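Local structure of similar to hydroxylamine oxidoreductase (Kuenenia stuttgartiensis, 6H5L) at residues K118-V123 and G150-Q155; T145-G150 and Q155-F160; D386-G391 and K432-G437. The protein probably works as an oxidoreductase that passes electrons through many covalently bound hemes c within a large anammox reductase complex. All coordinates share one frame; numbering follows the deposited sequence.

Contact 1: residues K118-V123 and G150-Q155; sequences KNVGRV and GGCHRQ. With HEC (heme c), chain E.
The imidazole of His-153 stands over one face of a heme c, while Cys-152 is bonded at the heme edge and meets Val-120 of the other segment. NE2 of His-153 binds the heme iron at 2.0 Å. The CE1 side of the ring lies over the heme nitrogen ND. Heme NB lies at the CD2 edge, in the imidazole plane. His-100 is the second axial ligand of the same iron. SG of Cys-152 is joined to the heme CAC by a 1.8 Å thioether bond.

Val-120 comes from the last turn of helix 107-120. Its CG1 sits beside the backbone N and anti to the carbonyl carbon (chi1 -53°). This branch does the touching. Val-120 CG1 is 3.6 Å from Gly-151 O, an ordinary methyl-to-carbonyl contact. Val-120 CG1 meets Cys-152 SG more loosely, at 4.3 Å. Elsewhere in the contact, a water bridges the side-chain amide of Asn-119 and the backbone of Cys-152. It donates to Cys-152 O at 3.2 Å and accepts a weak bond from Asn-119 ND2. Earlier in the same helix, Ile-116 touches Cys-152 and His-153. Gly-121 is the first residue to leave helical backbone angles, with positive phi, and Arg-122 turns to a salt bridge with Asp-131.

Cys-152 and His-153 close a CxxCH heme-binding motif, whose first cysteine is Cys-149. One covalent bond at the edge and one metal bond over the face fix this side of the cofactor. With histidine on both axial positions, the iron has no vacant site, which is consistent with a heme that transfers electrons rather than binds substrate.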
loop_
_atom_site.group_PDB
_atom_site.type_symbol
_atom_site.label_atom_id
_atom_site.label_comp_id
_atom_site.label_asym_id
_atom_site.label_seq_id
_atom_site.Cartn_x
_atom_site.Cartn_y
_atom_site.Cartn_z
ATOM N N LYS A 118 38.875 -12.866 5.774
ATOM C CA LYS A 118 39.785 -13.981 6.014
ATOM C C LYS A 118 41.080 -13.822 5.228
ATOM O O LYS A 118 42.163 -14.137 5.736
ATOM C CB LYS A 118 39.103 -15.302 5.656
ATOM C CG LYS A 118 38.168 -15.841 6.725
ATOM C CD LYS A 118 38.880 -16.838 7.626
ATOM C CE LYS A 118 37.939 -17.417 8.670
ATOM N NZ LYS A 118 38.598 -18.480 9.476
ATOM N N ASN A 119 40.991 -13.335 3.987
ATOM C CA ASN A 119 42.179 -13.233 3.146
ATOM C C ASN A 119 43.126 -12.140 3.623
ATOM O O ASN A 119 44.347 -12.281 3.488
ATOM C CB ASN A 119 41.777 -12.987 1.691
ATOM C CG ASN A 119 41.038 -14.163 1.079
ATOM O OD1 ASN A 119 41.110 -15.285 1.580
ATOM N ND2 ASN A 119 40.329 -13.911 -0.014
ATOM N N VAL A 120 42.594 -11.050 4.183
ATOM C CA VAL A 120 43.421 -9.928 4.616
ATOM C C VAL A 120 43.673 -9.932 6.117
ATOM O O VAL A 120 44.377 -9.044 6.619
ATOM C CB VAL A 120 42.799 -8.585 4.181
ATOM C CG1 VAL A 120 42.511 -8.592 2.685
ATOM C CG2 VAL A 120 41.534 -8.290 4.978
ATOM N N GLY A 121 43.119 -10.898 6.849
ATOM C CA GLY A 121 43.350 -10.979 8.278
ATOM C C GLY A 121 42.814 -9.816 9.079
ATOM O O GLY A 121 43.272 -9.587 10.201
ATOM N N ARG A 122 41.853 -9.073 8.538
ATOM C CA ARG A 122 41.324 -7.883 9.184
ATOM C C ARG A 122 39.802 -7.932 9.174
ATOM O O ARG A 122 39.191 -8.698 8.427
ATOM C CB ARG A 122 41.809 -6.607 8.480
ATOM C CG ARG A 122 41.846 -5.365 9.356
ATOM C CD ARG A 122 41.857 -4.111 8.501
ATOM N NE ARG A 122 42.733 -4.249 7.341
ATOM C CZ ARG A 122 42.865 -3.329 6.392
ATOM N NH1 ARG A 122 42.177 -2.198 6.463
ATOM N NH2 ARG A 122 43.684 -3.539 5.370
ATOM N N VAL A 123 39.194 -7.104 10.020
ATOM C CA VAL A 123 37.747 -6.911 10.040
ATOM C C VAL A 123 37.422 -5.673 9.215
ATOM O O VAL A 123 38.055 -4.623 9.383
ATOM C CB VAL A 123 37.221 -6.777 11.479
ATOM C CG1 VAL A 123 35.926 -5.972 11.510
ATOM C CG2 VAL A 123 37.003 -8.151 12.089
ATOM N N GLY A 150 43.773 -5.016 -5.755
ATOM C CA GLY A 150 44.051 -6.442 -5.692
ATOM C C GLY A 150 44.412 -6.940 -4.308
ATOM O O GLY A 150 44.345 -8.149 -4.056
ATOM N N GLY A 151 44.806 -6.039 -3.406
ATOM C CA GLY A 151 45.084 -6.446 -2.038
ATOM C C GLY A 151 43.876 -7.052 -1.350
ATOM O O GLY A 151 44.014 -7.965 -0.530
ATOM N N CYS A 152 42.682 -6.556 -1.669
ATOM C CA CYS A 152 41.432 -7.117 -1.172
ATOM C C CYS A 152 40.720 -7.981 -2.204
ATOM O O CYS A 152 40.201 -9.045 -1.858
ATOM C CB CYS A 152 40.491 -5.995 -0.715
ATOM S SG CYS A 152 41.006 -5.083 0.771
ATOM N N HIS A 153 40.676 -7.540 -3.460
ATOM C CA HIS A 153 40.014 -8.285 -4.530
ATOM C C HIS A 153 41.057 -9.042 -5.349
ATOM O O HIS A 153 41.358 -8.712 -6.497
ATOM C CB HIS A 153 39.196 -7.338 -5.401
ATOM C CG HIS A 153 38.247 -6.477 -4.628
ATOM N ND1 HIS A 153 37.270 -6.999 -3.808
ATOM C CD2 HIS A 153 38.116 -5.130 -4.558
ATOM C CE1 HIS A 153 36.580 -6.013 -3.265
ATOM N NE2 HIS A 153 37.074 -4.869 -3.703
ATOM N N ARG A 154 41.607 -10.087 -4.729
ATOM C CA ARG A 154 42.704 -10.812 -5.358
ATOM C C ARG A 154 42.224 -11.639 -6.545
ATOM O O ARG A 154 42.946 -11.777 -7.540
ATOM C CB ARG A 154 43.410 -11.696 -4.333
ATOM C CG ARG A 154 44.741 -12.233 -4.826
ATOM C CD ARG A 154 45.562 -11.115 -5.449
ATOM N NE ARG A 154 46.761 -11.603 -6.124
ATOM C CZ ARG A 154 47.977 -11.587 -5.591
ATOM N NH1 ARG A 154 48.161 -11.112 -4.366
ATOM N NH2 ARG A 154 49.012 -12.045 -6.283
ATOM N N GLN A 155 41.017 -12.203 -6.461
ATOM C CA GLN A 155 40.513 -13.011 -7.566
ATOM C C GLN A 155 40.261 -12.161 -8.807
ATOM O O GLN A 155 40.611 -12.564 -9.922
ATOM C CB GLN A 155 39.237 -13.745 -7.153
ATOM C CG GLN A 155 38.635 -14.575 -8.273
ATOM C CD GLN A 155 37.286 -15.161 -7.914
ATOM O OE1 GLN A 155 36.939 -15.285 -6.741
ATOM N NE2 GLN A 155 36.512 -15.521 -8.931
HETATM FE FE HEC E . 36.417 -3.057 -3.174
HETATM C CHA HEC E . 33.117 -3.860 -2.859
HETATM C CHB HEC E . 35.959 -2.473 -6.530
HETATM C CHC HEC E . 39.639 -1.882 -3.426
HETATM C CHD HEC E . 37.132 -4.348 -0.085
HETATM N NA HEC E . 34.820 -3.129 -4.458
HETATM C C1A HEC E . 33.540 -3.532 -4.131
HETATM C C2A HEC E . 32.753 -3.552 -5.353
HETATM C C3A HEC E . 33.546 -3.166 -6.358
HETATM C C4A HEC E . 34.860 -2.896 -5.818
HETATM C CMA HEC E . 33.140 -3.036 -7.842
HETATM C CAA HEC E . 31.260 -3.929 -5.494
HETATM C CBA HEC E . 30.405 -2.962 -4.678
HETATM C CGA HEC E . 28.996 -2.934 -5.210
HETATM O O1A HEC E . 28.748 -3.535 -6.286
HETATM O O2A HEC E . 28.119 -2.306 -4.562
HETATM N NB HEC E . 37.615 -2.394 -4.720
HETATM C C1B HEC E . 37.153 -2.065 -5.979
HETATM C C2B HEC E . 38.137 -1.211 -6.611
HETATM C C3B HEC E . 39.158 -1.057 -5.759
HETATM C C4B HEC E . 38.847 -1.791 -4.550
HETATM C CMB HEC E . 38.010 -0.633 -8.036
HETATM C CAB HEC E . 40.445 -0.234 -5.981
HETATM C CBB HEC E . 40.125 1.275 -6.003
HETATM N NC HEC E . 38.089 -3.141 -2.002
HETATM C C1C HEC E . 39.298 -2.519 -2.251
HETATM C C2C HEC E . 40.052 -2.483 -1.010
HETATM C C3C HEC E . 39.443 -3.332 -0.167
HETATM C C4C HEC E . 38.140 -3.653 -0.721
HETATM C CMC HEC E . 41.551 -2.102 -0.944
HETATM C CAC HEC E . 39.912 -3.730 1.254
HETATM C CBC HEC E . 39.661 -2.577 2.251
HETATM N ND HEC E . 35.291 -3.946 -1.686
HETATM C C1D HEC E . 35.820 -4.448 -0.499
HETATM C C2D HEC E . 34.761 -5.101 0.234
HETATM C C3D HEC E . 33.503 -4.950 -0.632
HETATM C C4D HEC E . 33.930 -4.220 -1.804
HETATM C CMD HEC E . 34.876 -5.803 1.603
HETATM C CAD HEC E . 32.084 -5.472 -0.316
HETATM C CBD HEC E . 31.977 -6.948 -0.690
HETATM C CGD HEC E . 32.196 -7.130 -2.169
HETATM O O1D HEC E . 33.314 -7.549 -2.565
HETATM O O2D HEC E . 31.252 -6.854 -2.953
HETATM O O HOH W 1 39.504 -12.090 -2.524
#

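Contact 2: residues T145-G150 and Q155-F160; sequences TGEVCG and QQFDEF. With HEC (heme c), chain E.
Phe-157 carries this contact, laying its side chain against Gly-150 and Gly-146 of the preceding helix. Its CG is anti to the backbone N (chi1 180°), which sends the ring across to the other helix. CB of Phe-157 lies 3.7 Å from Gly-150 CA. With no side chain at Gly-150, the two helices come together here, and the CA atoms of Gly-150 and Phe-157 are 5.0 Å apart. Further out, the CD1 and CE1 side of the ring meets the carbonyl of Gly-146 obliquely. Gly-146 O takes its hydrogen bond from Gly-150 N within the helix, at 2.7 Å. Phe-157 CE1 is also 3.9 Å from Glu-147 N.

The first helix carries the first cysteine of a CxxCH heme-binding motif. Its Cys-149 SG forms a 1.8 Å thioether bond to CAB of the heme c. At the end of the motif, at His-153, the chain turns back, so the axes of 146-150 and 155-160 run at 135° to each other, 9.1 Å apart. A smaller alanine in place of Phe-157 would probably open a gap over Gly-146 and Gly-150 and take away most of the packing between the helices. Leu-16 also touches the Phe-157 ring. The carboxylate of Glu-147 points elsewhere, with OE2 bonded to Leu-16 N. Thr-145 caps the start of the first helix through a weak bond from Glu-147 N to its OG1.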
loop_
_atom_site.group_PDB
_atom_site.type_symbol
_atom_site.label_atom_id
_atom_site.label_comp_id
_atom_site.label_asym_id
_atom_site.label_seq_id
_atom_site.Cartn_x
_atom_site.Cartn_y
_atom_site.Cartn_z
ATOM N N THR A 145 46.317 2.292 -7.501
ATOM C CA THR A 145 46.340 1.484 -8.708
ATOM C C THR A 145 45.615 0.168 -8.452
ATOM O O THR A 145 45.130 -0.098 -7.352
ATOM C CB THR A 145 47.769 1.216 -9.167
ATOM O OG1 THR A 145 48.463 0.496 -8.143
ATOM C CG2 THR A 145 48.488 2.532 -9.433
ATOM N N GLY A 146 45.544 -0.669 -9.487
ATOM C CA GLY A 146 44.946 -1.981 -9.358
ATOM C C GLY A 146 45.656 -2.864 -8.354
ATOM O O GLY A 146 45.059 -3.816 -7.834
ATOM N N GLU A 147 46.922 -2.564 -8.062
ATOM C CA GLU A 147 47.683 -3.325 -7.078
ATOM C C GLU A 147 47.146 -3.120 -5.666
ATOM O O GLU A 147 47.181 -4.050 -4.853
ATOM C CB GLU A 147 49.158 -2.938 -7.161
ATOM C CG GLU A 147 49.730 -3.042 -8.575
ATOM C CD GLU A 147 51.224 -2.797 -8.626
ATOM O OE1 GLU A 147 51.720 -2.045 -7.764
ATOM O OE2 GLU A 147 51.897 -3.360 -9.520
ATOM N N VAL A 148 46.650 -1.922 -5.357
ATOM C CA VAL A 148 45.996 -1.701 -4.070
ATOM C C VAL A 148 44.655 -2.425 -4.029
ATOM O O VAL A 148 44.325 -3.102 -3.049
ATOM C CB VAL A 148 45.831 -0.194 -3.804
ATOM C CG1 VAL A 148 44.998 0.043 -2.550
ATOM C CG2 VAL A 148 47.187 0.473 -3.680
ATOM N N CYS A 149 43.859 -2.280 -5.092
ATOM C CA CYS A 149 42.575 -2.970 -5.168
ATOM C C CYS A 149 42.754 -4.481 -5.079
ATOM O O CYS A 149 41.981 -5.167 -4.399
ATOM C CB CYS A 149 41.853 -2.591 -6.461
ATOM S SG CYS A 149 41.880 -0.835 -6.884
ATOM N N GLY A 150 43.773 -5.016 -5.755
ATOM C CA GLY A 150 44.051 -6.442 -5.692
ATOM C C GLY A 150 44.412 -6.940 -4.308
ATOM O O GLY A 150 44.345 -8.149 -4.056
ATOM N N GLN A 155 41.017 -12.203 -6.461
ATOM C CA GLN A 155 40.513 -13.011 -7.566
ATOM C C GLN A 155 40.261 -12.161 -8.807
ATOM O O GLN A 155 40.611 -12.564 -9.922
ATOM C CB GLN A 155 39.237 -13.745 -7.153
ATOM C CG GLN A 155 38.635 -14.575 -8.273
ATOM C CD GLN A 155 37.286 -15.161 -7.914
ATOM O OE1 GLN A 155 36.939 -15.285 -6.741
ATOM N NE2 GLN A 155 36.512 -15.521 -8.931
ATOM N N GLN A 156 39.660 -10.981 -8.634
ATOM C CA GLN A 156 39.413 -10.108 -9.778
ATOM C C GLN A 156 40.715 -9.576 -10.364
ATOM O O GLN A 156 40.842 -9.447 -11.587
ATOM C CB GLN A 156 38.499 -8.951 -9.374
ATOM C CG GLN A 156 37.027 -9.320 -9.229
ATOM C CD GLN A 156 36.718 -10.022 -7.920
ATOM O OE1 GLN A 156 37.612 -10.293 -7.119
ATOM N NE2 GLN A 156 35.442 -10.319 -7.696
ATOM N N PHE A 157 41.689 -9.258 -9.507
ATOM C CA PHE A 157 42.980 -8.780 -9.994
ATOM C C PHE A 157 43.668 -9.829 -10.857
ATOM O O PHE A 157 44.246 -9.504 -11.901
ATOM C CB PHE A 157 43.870 -8.389 -8.814
ATOM C CG PHE A 157 45.232 -7.890 -9.216
ATOM C CD1 PHE A 157 45.444 -6.546 -9.468
ATOM C CD2 PHE A 157 46.301 -8.766 -9.333
ATOM C CE1 PHE A 157 46.694 -6.083 -9.834
ATOM C CE2 PHE A 157 47.553 -8.310 -9.701
ATOM C CZ PHE A 157 47.749 -6.966 -9.952
ATOM N N ASP A 158 43.620 -11.095 -10.436
ATOM C CA ASP A 158 44.299 -12.147 -11.185
ATOM C C ASP A 158 43.590 -12.439 -12.502
ATOM O O ASP A 158 44.245 -12.654 -13.528
ATOM C CB ASP A 158 44.406 -13.412 -10.335
ATOM C CG ASP A 158 45.338 -13.242 -9.153
ATOM O OD1 ASP A 158 46.171 -12.310 -9.183
ATOM O OD2 ASP A 158 45.243 -14.042 -8.198
ATOM N N GLU A 159 42.254 -12.456 -12.496
ATOM C CA GLU A 159 41.525 -12.659 -13.744
ATOM C C GLU A 159 41.723 -11.491 -14.700
ATOM O O GLU A 159 41.728 -11.684 -15.921
ATOM C CB GLU A 159 40.040 -12.882 -13.461
ATOM C CG GLU A 159 39.733 -14.218 -12.798
ATOM C CD GLU A 159 38.247 -14.460 -12.614
ATOM O OE1 GLU A 159 37.447 -13.568 -12.967
ATOM O OE2 GLU A 159 37.878 -15.544 -12.117
ATOM N N PHE A 160 41.886 -10.278 -14.171
ATOM C CA PHE A 160 42.289 -9.156 -15.011
ATOM C C PHE A 160 43.708 -9.350 -15.530
ATOM O O PHE A 160 44.000 -9.049 -16.693
ATOM C CB PHE A 160 42.173 -7.848 -14.227
ATOM C CG PHE A 160 42.654 -6.641 -14.984
ATOM C CD1 PHE A 160 41.857 -6.052 -15.954
ATOM C CD2 PHE A 160 43.894 -6.085 -14.714
ATOM C CE1 PHE A 160 42.294 -4.940 -16.649
ATOM C CE2 PHE A 160 44.336 -4.973 -15.407
ATOM C CZ PHE A 160 43.535 -4.400 -16.375
HETATM FE FE HEC E . 36.417 -3.057 -3.174
HETATM C CHA HEC E . 33.117 -3.860 -2.859
HETATM C CHB HEC E . 35.959 -2.473 -6.530
HETATM C CHC HEC E . 39.639 -1.882 -3.426
HETATM C CHD HEC E . 37.132 -4.348 -0.085
HETATM N NA HEC E . 34.820 -3.129 -4.458
HETATM C C1A HEC E . 33.540 -3.532 -4.131
HETATM C C2A HEC E . 32.753 -3.552 -5.353
HETATM C C3A HEC E . 33.546 -3.166 -6.358
HETATM C C4A HEC E . 34.860 -2.896 -5.818
HETATM C CMA HEC E . 33.140 -3.036 -7.842
HETATM C CAA HEC E . 31.260 -3.929 -5.494
HETATM C CBA HEC E . 30.405 -2.962 -4.678
HETATM C CGA HEC E . 28.996 -2.934 -5.210
HETATM O O1A HEC E . 28.748 -3.535 -6.286
HETATM O O2A HEC E . 28.119 -2.306 -4.562
HETATM N NB HEC E . 37.615 -2.394 -4.720
HETATM C C1B HEC E . 37.153 -2.065 -5.979
HETATM C C2B HEC E . 38.137 -1.211 -6.611
HETATM C C3B HEC E . 39.158 -1.057 -5.759
HETATM C C4B HEC E . 38.847 -1.791 -4.550
HETATM C CMB HEC E . 38.010 -0.633 -8.036
HETATM C CAB HEC E . 40.445 -0.234 -5.981
HETATM C CBB HEC E . 40.125 1.275 -6.003
HETATM N NC HEC E . 38.089 -3.141 -2.002
HETATM C C1C HEC E . 39.298 -2.519 -2.251
HETATM C C2C HEC E . 40.052 -2.483 -1.010
HETATM C C3C HEC E . 39.443 -3.332 -0.167
HETATM C C4C HEC E . 38.140 -3.653 -0.721
HETATM C CMC HEC E . 41.551 -2.102 -0.944
HETATM C CAC HEC E . 39.912 -3.730 1.254
HETATM C CBC HEC E . 39.661 -2.577 2.251
HETATM N ND HEC E . 35.291 -3.946 -1.686
HETATM C C1D HEC E . 35.820 -4.448 -0.499
HETATM C C2D HEC E . 34.761 -5.101 0.234
HETATM C C3D HEC E . 33.503 -4.950 -0.632
HETATM C C4D HEC E . 33.930 -4.220 -1.804
HETATM C CMD HEC E . 34.876 -5.803 1.603
HETATM C CAD HEC E . 32.084 -5.472 -0.316
HETATM C CBD HEC E . 31.977 -6.948 -0.690
HETATM C CGD HEC E . 32.196 -7.130 -2.169
HETATM O O1D HEC E . 33.314 -7.549 -2.565
HETATM O O2D HEC E . 31.252 -6.854 -2.953
#

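Contact 3: residues D386-G391 and K432-G437; sequences DLIADG and KFPVVG
Ile-388 reaches Pro-434 and Val-436 with an extended side chain. Its CG1 is anti to the carbonyl carbon and beside the backbone N (chi1 -66°). CD1 then continues the chain in the extended form (chi2 172°) and ends against both partners. In Val-436, CG1 is anti to the backbone N (chi1 176°). This places the other branch, CG2, beside the N, and CG2 is the atom that meets the isoleucine.

Ile-388 and Val-436 approach tip to tip. Ile-388 CD1 and Val-436 CG2 are 3.8 Å apart. Pro-434 meets the isoleucine differently: the two side chains slide past each other in opposite directions. CD1 of Ile-388 is 3.9 Å from Pro-434 CB. The second branch helps too, with Ile-388 CG2 at 4.1 Å from Pro-434 CG. Thus the CD1 methyl serves both partners, while CG2 adds to the contact with the proline ring. The cross-contact is apolar and small, and it lies near the surface. Val-435, between the two partners, directs its CB away from the helix, as expected for an extended stretch of chain.

Ile-388 sits in the last turn of its helix. Gly-391 follows with positive phi and closes a Schellman motif, in which its N donates to Ile-388 O at 2.9 Å. Asp-390 N bonds to Asp-386 O just before it.

The contact joins the C-terminal end of the long helix 356-389 to the loop between helices 420-429 and 443-446. Helix 455-476 touches both segments: Glu-457 touches Pro-434 and Val-436, Tyr-460 touches Val-436, and Ile-456 touches Leu-387. Helix 480-513 packs on Leu-387 through Ala-502, and its Arg-506 forms a salt bridge with Asp-390.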
loop_
_atom_site.group_PDB
_atom_site.type_symbol
_atom_site.label_atom_id
_atom_site.label_comp_id
_atom_site.label_asym_id
_atom_site.label_seq_id
_atom_site.Cartn_x
_atom_site.Cartn_y
_atom_site.Cartn_z
ATOM N N ASP A 386 53.114 -0.449 -55.784
ATOM C CA ASP A 386 53.612 -0.414 -57.156
ATOM C C ASP A 386 54.051 0.993 -57.543
ATOM O O ASP A 386 55.054 1.166 -58.243
ATOM C CB ASP A 386 52.549 -0.931 -58.122
ATOM C CG ASP A 386 52.342 -2.428 -58.010
ATOM O OD1 ASP A 386 53.037 -3.067 -57.192
ATOM O OD2 ASP A 386 51.484 -2.964 -58.744
ATOM N N LEU A 387 53.307 2.010 -57.100
ATOM C CA LEU A 387 53.738 3.389 -57.306
ATOM C C LEU A 387 55.089 3.643 -56.651
ATOM O O LEU A 387 55.946 4.331 -57.218
ATOM C CB LEU A 387 52.692 4.356 -56.752
ATOM C CG LEU A 387 51.314 4.385 -57.412
ATOM C CD1 LEU A 387 50.320 5.096 -56.512
ATOM C CD2 LEU A 387 51.385 5.067 -58.768
ATOM N N ILE A 388 55.293 3.099 -55.449
ATOM C CA ILE A 388 56.566 3.263 -54.755
ATOM C C ILE A 388 57.681 2.571 -55.529
ATOM O O ILE A 388 58.751 3.148 -55.765
ATOM C CB ILE A 388 56.458 2.734 -53.314
ATOM C CG1 ILE A 388 55.497 3.602 -52.495
ATOM C CG2 ILE A 388 57.828 2.677 -52.656
ATOM C CD1 ILE A 388 55.182 3.047 -51.119
ATOM N N ALA A 389 57.442 1.324 -55.943
ATOM C CA ALA A 389 58.449 0.578 -56.692
ATOM C C ALA A 389 58.780 1.264 -58.012
ATOM O O ALA A 389 59.944 1.296 -58.430
ATOM C CB ALA A 389 57.969 -0.853 -56.933
ATOM N N ASP A 390 57.769 1.820 -58.682
ATOM C CA ASP A 390 57.964 2.582 -59.909
ATOM C C ASP A 390 58.489 3.992 -59.657
ATOM O O ASP A 390 58.647 4.756 -60.615
ATOM C CB ASP A 390 56.653 2.650 -60.702
ATOM C CG ASP A 390 56.153 1.280 -61.133
ATOM O OD1 ASP A 390 56.972 0.339 -61.193
ATOM O OD2 ASP A 390 54.941 1.145 -61.410
ATOM N N GLY A 391 58.786 4.342 -58.408
ATOM C CA GLY A 391 59.347 5.654 -58.106
ATOM C C GLY A 391 58.442 6.802 -58.489
ATOM O O GLY A 391 58.923 7.866 -58.900
ATOM N N LYS A 432 64.694 6.542 -44.032
ATOM C CA LYS A 432 64.275 7.276 -45.225
ATOM C C LYS A 432 63.662 6.327 -46.259
ATOM O O LYS A 432 64.099 6.235 -47.407
ATOM C CB LYS A 432 65.452 8.054 -45.803
ATOM C CG LYS A 432 65.807 9.303 -45.014
ATOM C CD LYS A 432 65.553 10.555 -45.838
ATOM C CE LYS A 432 65.500 11.796 -44.962
ATOM N NZ LYS A 432 65.196 13.016 -45.759
ATOM N N PHE A 433 62.622 5.617 -45.826
ATOM C CA PHE A 433 61.896 4.688 -46.681
ATOM C C PHE A 433 60.443 4.645 -46.236
ATOM O O PHE A 433 60.148 4.933 -45.070
ATOM C CB PHE A 433 62.506 3.278 -46.638
ATOM C CG PHE A 433 62.794 2.778 -45.248
ATOM C CD1 PHE A 433 61.777 2.296 -44.439
ATOM C CD2 PHE A 433 64.088 2.776 -44.758
ATOM C CE1 PHE A 433 62.047 1.835 -43.164
ATOM C CE2 PHE A 433 64.364 2.314 -43.487
ATOM C CZ PHE A 433 63.342 1.843 -42.688
ATOM N N PRO A 434 59.519 4.302 -47.130
ATOM C CA PRO A 434 58.111 4.213 -46.736
ATOM C C PRO A 434 57.805 2.925 -45.988
ATOM O O PRO A 434 58.413 1.877 -46.216
ATOM C CB PRO A 434 57.361 4.253 -48.077
ATOM C CG PRO A 434 58.375 4.674 -49.097
ATOM C CD PRO A 434 59.681 4.167 -48.586
ATOM N N VAL A 435 56.838 3.025 -45.079
ATOM C CA VAL A 435 56.313 1.881 -44.340
ATOM C C VAL A 435 54.802 1.898 -44.526
ATOM O O VAL A 435 54.127 2.824 -44.061
ATOM C CB VAL A 435 56.685 1.924 -42.853
ATOM C CG1 VAL A 435 56.155 0.693 -42.146
ATOM C CG2 VAL A 435 58.195 2.033 -42.685
ATOM N N VAL A 436 54.269 0.879 -45.197
ATOM C CA VAL A 436 52.895 0.889 -45.684
ATOM C C VAL A 436 52.148 -0.328 -45.159
ATOM O O VAL A 436 52.675 -1.445 -45.167
ATOM C CB VAL A 436 52.853 0.921 -47.226
ATOM C CG1 VAL A 436 51.420 0.837 -47.723
ATOM C CG2 VAL A 436 53.536 2.170 -47.754
ATOM N N GLY A 437 50.924 -0.110 -44.688
ATOM C CA GLY A 437 50.037 -1.219 -44.302
ATOM C C GLY A 437 49.946 -1.589 -42.839
ATOM O O GLY A 437 50.576 -0.959 -42.023
#

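Contacts 1 and 2 belong to one heme site. They share Gly-150 and Gln-155, use the same two helices, 146-152 and 154-161, and have centres 11 Å apart. Between them they hold both cysteines and the histidine that attach one heme c. Contact 2 packs the two helices together. Contact 1 brings the end of helix 107-120 against the same motif. A second heme c lies close, touching Cys-149, Gln-156 and Phe-160 of contact 2. Contact 3 is remote from both. Its centre is 56 Å from that of contact 1 and 46 Å from that of contact 2, on the opposite side of the chain's centre.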